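Local structure of alanine racemase, biosynthetic (Pseudomonas aeruginosa PAO1, 6A2F) at residues 50-64 with 70-83. The protein belongs to the alanine racemase family, two-domain enzymes that pair an N-terminal TIM-type barrel carrying pyridoxal phosphate with a mainly beta C-terminal domain. Sequence-based numbering, arbitrary orientation.
Sequences HDDADGFAVACLEEA and LHASARILLLEGCF
F56 and V58 zip strand 55-58 to strand 75-78 in parallel register, the short axes 4.6 Å apart at 20°. Four backbone bonds alternate across the pair: F56 N to R75 O, L77 N to F56 O, V58 N to L77 O and L79 N to V58 O, the last two at 3.0 Å.

Packing is tight on the face carrying F56, V58, I76 and L78. The CB of A64, on the connecting helix, sits 3.8 Å from L78 CD2 and 3.9 Å from I76 CG2; V58 CG2 closes on that same I76 methyl. L78 CG lies anti to the carbonyl carbon, and with chi2 at 168° CD2 turns to the start of the helix, 3.5 Å from C60 C. On the other face A57 CB meets the branched end of L79.

The partly exposed end is looser and more polar. The H50 and H71 rings form an offset stack, centroids 4.0 Å apart and planes at 18°, while A74 CB covers the opposite face of H71. Where the strands begin to pair, water 1 bridges D54 O and R75 N, apparently in place of the next strand bond in the series.

At the opposite, buried end water 2 links E80 N and G81 O, with a weak bond to A59 O.

The arrangement is a beta-alpha-beta unit of the barrel domain: helix 61-70 covers the F56 face through V67, strand 28-32 flanks strand 55-58, L96 packs against I76 and A64, and A59 and E80 touch D303 of the second subunit.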
loop_
_atom_site.group_PDB
_atom_site.type_symbol
_atom_site.label_atom_id
_atom_site.label_comp_id
_atom_site.label_asym_id
_atom_site.label_seq_id
_atom_site.Cartn_x
_atom_site.Cartn_y
_atom_site.Cartn_z
ATOM N N HIS A 50 23.443 9.877 -8.318
ATOM C CA HIS A 50 23.528 11.002 -9.257
ATOM C C HIS A 50 24.695 10.863 -10.238
ATOM O O HIS A 50 24.536 11.103 -11.435
ATOM C CB HIS A 50 23.632 12.320 -8.484
ATOM C CG HIS A 50 23.571 13.537 -9.351
ATOM N ND1 HIS A 50 22.451 14.338 -9.436
ATOM C CD2 HIS A 50 24.492 14.093 -10.173
ATOM C CE1 HIS A 50 22.685 15.331 -10.275
ATOM N NE2 HIS A 50 23.916 15.204 -10.736
ATOM N N ASP A 51 25.857 10.466 -9.723
ATOM C CA ASP A 51 27.062 10.306 -10.534
ATOM C C ASP A 51 27.390 8.843 -10.803
ATOM O O ASP A 51 27.958 8.517 -11.840
ATOM C CB ASP A 51 28.249 11.002 -9.866
ATOM C CG ASP A 51 27.944 12.443 -9.487
ATOM O OD1 ASP A 51 27.485 13.207 -10.368
ATOM O OD2 ASP A 51 28.156 12.815 -8.309
ATOM N N ASP A 52 27.028 7.968 -9.865
ATOM C CA ASP A 52 27.273 6.528 -9.989
ATOM C C ASP A 52 26.561 5.910 -11.188
ATOM O O ASP A 52 27.140 5.085 -11.898
ATOM C CB ASP A 52 26.834 5.784 -8.722
ATOM C CG ASP A 52 27.807 5.943 -7.566
ATOM O OD1 ASP A 52 28.754 6.756 -7.656
ATOM O OD2 ASP A 52 27.612 5.249 -6.547
ATOM N N ALA A 53 25.304 6.305 -11.395
ATOM C CA ALA A 53 24.434 5.647 -12.367
ATOM C C ALA A 53 24.734 6.057 -13.806
ATOM O O ALA A 53 24.969 7.230 -14.094
ATOM C CB ALA A 53 22.971 5.904 -12.034
ATOM N N ASP A 54 24.718 5.076 -14.700
ATOM C CA ASP A 54 24.892 5.333 -16.126
ATOM C C ASP A 54 23.639 5.977 -16.702
ATOM O O ASP A 54 23.705 6.702 -17.684
ATOM C CB ASP A 54 25.212 4.035 -16.871
ATOM C CG ASP A 54 26.406 3.301 -16.284
ATOM O OD1 ASP A 54 27.368 3.970 -15.843
ATOM O OD2 ASP A 54 26.381 2.051 -16.263
ATOM N N GLY A 55 22.502 5.708 -16.072
ATOM C CA GLY A 55 21.232 6.305 -16.459
ATOM C C GLY A 55 20.130 5.867 -15.522
ATOM O O GLY A 55 20.360 5.065 -14.621
ATOM N N PHE A 56 18.926 6.384 -15.740
ATOM C CA PHE A 56 17.786 6.062 -14.887
ATOM C C PHE A 56 16.605 5.557 -15.698
ATOM O O PHE A 56 16.375 6.013 -16.816
ATOM C CB PHE A 56 17.367 7.286 -14.068
ATOM C CG PHE A 56 18.420 7.761 -13.112
ATOM C CD1 PHE A 56 18.584 7.146 -11.876
ATOM C CD2 PHE A 56 19.250 8.823 -13.446
ATOM C CE1 PHE A 56 19.558 7.580 -10.992
ATOM C CE2 PHE A 56 20.228 9.264 -12.565
ATOM C CZ PHE A 56 20.380 8.644 -11.338
ATOM N N ALA A 57 15.862 4.616 -15.125
ATOM C CA ALA A 57 14.635 4.119 -15.742
ATOM C C ALA A 57 13.440 4.306 -14.803
ATOM O O ALA A 57 13.513 3.988 -13.607
ATOM C CB ALA A 57 14.789 2.658 -16.138
ATOM N N VAL A 58 12.348 4.834 -15.356
ATOM C CA VAL A 58 11.106 5.073 -14.607
ATOM C C VAL A 58 9.885 4.539 -15.366
ATOM O O VAL A 58 9.998 4.124 -16.520
ATOM C CB VAL A 58 10.916 6.569 -14.272
ATOM C CG1 VAL A 58 11.958 7.043 -13.261
ATOM C CG2 VAL A 58 10.940 7.420 -15.540
ATOM N N ALA A 59 8.721 4.569 -14.715
ATOM C CA ALA A 59 7.483 4.008 -15.272
ATOM C C ALA A 59 6.571 5.007 -16.021
ATOM O O ALA A 59 5.681 4.595 -16.781
ATOM C CB ALA A 59 6.700 3.306 -14.170
ATOM N N CYS A 60 6.776 6.305 -15.797
ATOM C CA CYS A 60 5.909 7.337 -16.376
ATOM C C CYS A 60 6.596 8.700 -16.411
ATOM O O CYS A 60 7.653 8.886 -15.800
ATOM C CB CYS A 60 4.584 7.433 -15.606
ATOM S SG CYS A 60 4.754 7.950 -13.882
ATOM N N LEU A 61 5.976 9.643 -17.123
ATOM C CA LEU A 61 6.537 10.978 -17.359
ATOM C C LEU A 61 6.692 11.784 -16.071
ATOM O O LEU A 61 7.673 12.519 -15.908
ATOM C CB LEU A 61 5.671 11.740 -18.372
ATOM C CG LEU A 61 6.102 13.116 -18.898
ATOM C CD1 LEU A 61 7.210 12.997 -19.933
ATOM C CD2 LEU A 61 4.905 13.831 -19.506
ATOM N N GLU A 62 5.721 11.636 -15.167
ATOM C CA GLU A 62 5.736 12.314 -13.870
ATOM C C GLU A 62 7.017 11.972 -13.106
ATOM O O GLU A 62 7.698 12.867 -12.597
ATOM C CB GLU A 62 4.502 11.933 -13.035
ATOM C CG GLU A 62 3.157 12.417 -13.573
ATOM C CD GLU A 62 2.557 11.504 -14.637
ATOM O OE1 GLU A 62 1.351 11.648 -14.917
ATOM O OE2 GLU A 62 3.274 10.640 -15.200
ATOM N N GLU A 63 7.346 10.679 -13.053
ATOM C CA GLU A 63 8.569 10.202 -12.398
ATOM C C GLU A 63 9.816 10.714 -13.093
ATOM O O GLU A 63 10.784 11.106 -12.438
ATOM C CB GLU A 63 8.602 8.680 -12.348
ATOM C CG GLU A 63 7.614 8.072 -11.370
ATOM C CD GLU A 63 7.612 6.559 -11.415
ATOM O OE1 GLU A 63 8.319 5.977 -12.272
ATOM O OE2 GLU A 63 6.895 5.951 -10.597
ATOM N N ALA A 64 9.779 10.710 -14.423
ATOM C CA ALA A 64 10.885 11.192 -15.238
ATOM C C ALA A 64 11.156 12.679 -14.994
ATOM O O ALA A 64 12.313 13.103 -14.953
ATOM C CB ALA A 64 10.611 10.928 -16.715
ATOM N N LEU A 70 16.410 16.692 -10.910
ATOM C CA LEU A 70 17.570 16.428 -10.058
ATOM C C LEU A 70 18.868 16.241 -10.838
ATOM O O LEU A 70 19.942 16.567 -10.330
ATOM C CB LEU A 70 17.311 15.225 -9.152
ATOM C CG LEU A 70 16.277 15.472 -8.046
ATOM C CD1 LEU A 70 15.680 14.157 -7.572
ATOM C CD2 LEU A 70 16.867 16.248 -6.876
ATOM N N HIS A 71 18.760 15.721 -12.061
ATOM C CA HIS A 71 19.917 15.492 -12.931
ATOM C C HIS A 71 19.633 16.000 -14.336
ATOM O O HIS A 71 18.776 15.465 -15.042
ATOM C CB HIS A 71 20.284 14.004 -12.977
ATOM C CG HIS A 71 21.692 13.742 -13.416
ATOM N ND1 HIS A 71 22.235 14.294 -14.558
ATOM C CD2 HIS A 71 22.665 12.976 -12.870
ATOM C CE1 HIS A 71 23.483 13.883 -14.693
ATOM N NE2 HIS A 71 23.769 13.082 -13.682
ATOM N N ALA A 72 20.379 17.024 -14.738
ATOM C CA ALA A 72 20.124 17.751 -15.979
ATOM C C ALA A 72 20.484 16.977 -17.248
ATOM O O ALA A 72 19.853 17.168 -18.295
ATOM C CB ALA A 72 20.847 19.090 -15.959
ATOM N N SER A 73 21.484 16.102 -17.160
ATOM C CA SER A 73 22.042 15.476 -18.364
ATOM C C SER A 73 21.874 13.956 -18.469
ATOM O O SER A 73 22.084 13.387 -19.541
ATOM C CB SER A 73 23.518 15.845 -18.506
ATOM O OG SER A 73 24.204 15.592 -17.297
ATOM N N ALA A 74 21.504 13.299 -17.372
ATOM C CA ALA A 74 21.447 11.839 -17.356
ATOM C C ALA A 74 20.412 11.266 -18.326
ATOM O O ALA A 74 19.374 11.889 -18.598
ATOM C CB ALA A 74 21.189 11.327 -15.951
ATOM N N ARG A 75 20.716 10.081 -18.848
ATOM C CA ARG A 75 19.773 9.314 -19.651
ATOM C C ARG A 75 18.599 8.861 -18.768
ATOM O O ARG A 75 18.800 8.241 -17.723
ATOM C CB ARG A 75 20.474 8.104 -20.278
ATOM C CG ARG A 75 19.672 7.411 -21.369
ATOM C CD ARG A 75 20.254 6.054 -21.735
ATOM N NE ARG A 75 21.403 6.125 -22.649
ATOM C CZ ARG A 75 21.342 5.926 -23.965
ATOM N NH1 ARG A 75 20.180 5.662 -24.555
ATOM N NH2 ARG A 75 22.446 5.994 -24.695
ATOM N N ILE A 76 17.382 9.212 -19.179
ATOM C CA ILE A 76 16.168 8.766 -18.490
ATOM C C ILE A 76 15.259 8.011 -19.465
ATOM O O ILE A 76 14.791 8.566 -20.458
ATOM C CB ILE A 76 15.386 9.932 -17.827
ATOM C CG1 ILE A 76 16.299 10.787 -16.934
ATOM C CG2 ILE A 76 14.212 9.391 -17.019
ATOM C CD1 ILE A 76 15.707 12.123 -16.533
ATOM N N LEU A 77 15.022 6.739 -19.168
ATOM C CA LEU A 77 14.189 5.879 -19.997
ATOM C C LEU A 77 12.772 5.763 -19.442
ATOM O O LEU A 77 12.586 5.425 -18.281
ATOM C CB LEU A 77 14.820 4.489 -20.088
ATOM C CG LEU A 77 14.004 3.365 -20.728
ATOM C CD1 LEU A 77 13.761 3.655 -22.199
ATOM C CD2 LEU A 77 14.719 2.036 -20.546
ATOM N N LEU A 78 11.783 6.063 -20.280
ATOM C CA LEU A 78 10.390 5.755 -19.971
ATOM C C LEU A 78 10.131 4.308 -20.382
ATOM O O LEU A 78 10.071 3.999 -21.573
ATOM C CB LEU A 78 9.439 6.679 -20.735
ATOM C CG LEU A 78 9.425 8.192 -20.499
ATOM C CD1 LEU A 78 8.616 8.870 -21.600
ATOM C CD2 LEU A 78 8.868 8.544 -19.129
ATOM N N LEU A 79 9.992 3.425 -19.395
ATOM C CA LEU A 79 9.848 1.988 -19.644
ATOM C C LEU A 79 8.596 1.627 -20.448
ATOM O O LEU A 79 8.627 0.711 -21.263
ATOM C CB LEU A 79 9.882 1.201 -18.330
ATOM C CG LEU A 79 11.220 1.177 -17.583
ATOM C CD1 LEU A 79 11.033 0.730 -16.141
ATOM C CD2 LEU A 79 12.245 0.305 -18.293
ATOM N N GLU A 80 7.505 2.350 -20.209
ATOM C CA GLU A 80 6.241 2.095 -20.896
ATOM C C GLU A 80 5.986 3.106 -22.013
ATOM O O GLU A 80 4.932 3.075 -22.651
ATOM C CB GLU A 80 5.073 2.112 -19.904
ATOM C CG GLU A 80 5.147 1.041 -18.825
ATOM C CD GLU A 80 4.128 1.258 -17.718
ATOM O OE1 GLU A 80 2.982 1.669 -18.028
ATOM O OE2 GLU A 80 4.474 1.015 -16.537
ATOM N N GLY A 81 6.954 3.992 -22.246
ATOM C CA GLY A 81 6.802 5.082 -23.202
ATOM C C GLY A 81 5.771 6.107 -22.757
ATOM O O GLY A 81 5.411 6.173 -21.576
ATOM N N CYS A 82 5.296 6.903 -23.713
ATOM C CA CYS A 82 4.268 7.907 -23.460
ATOM C C CYS A 82 2.867 7.306 -23.557
ATOM O O CYS A 82 2.587 6.509 -24.459
ATOM C CB CYS A 82 4.408 9.076 -24.442
ATOM S SG CYS A 82 5.924 10.037 -24.237
ATOM N N PHE A 83 1.993 7.716 -22.638
ATOM C CA PHE A 83 0.628 7.197 -22.541
ATOM C C PHE A 83 -0.366 7.911 -23.452
ATOM O O PHE A 83 -1.360 7.317 -23.866
ATOM C CB PHE A 83 0.128 7.273 -21.097
ATOM C CG PHE A 83 0.868 6.376 -20.151
ATOM C CD1 PHE A 83 0.548 5.024 -20.061
ATOM C CD2 PHE A 83 1.890 6.880 -19.350
ATOM C CE1 PHE A 83 1.236 4.194 -19.189
ATOM C CE2 PHE A 83 2.578 6.053 -18.478
ATOM C CZ PHE A 83 2.251 4.710 -18.397
HETATM O O HOH W 1 23.313 9.281 -18.312
HETATM O O HOH W 2 6.859 4.985 -19.362
#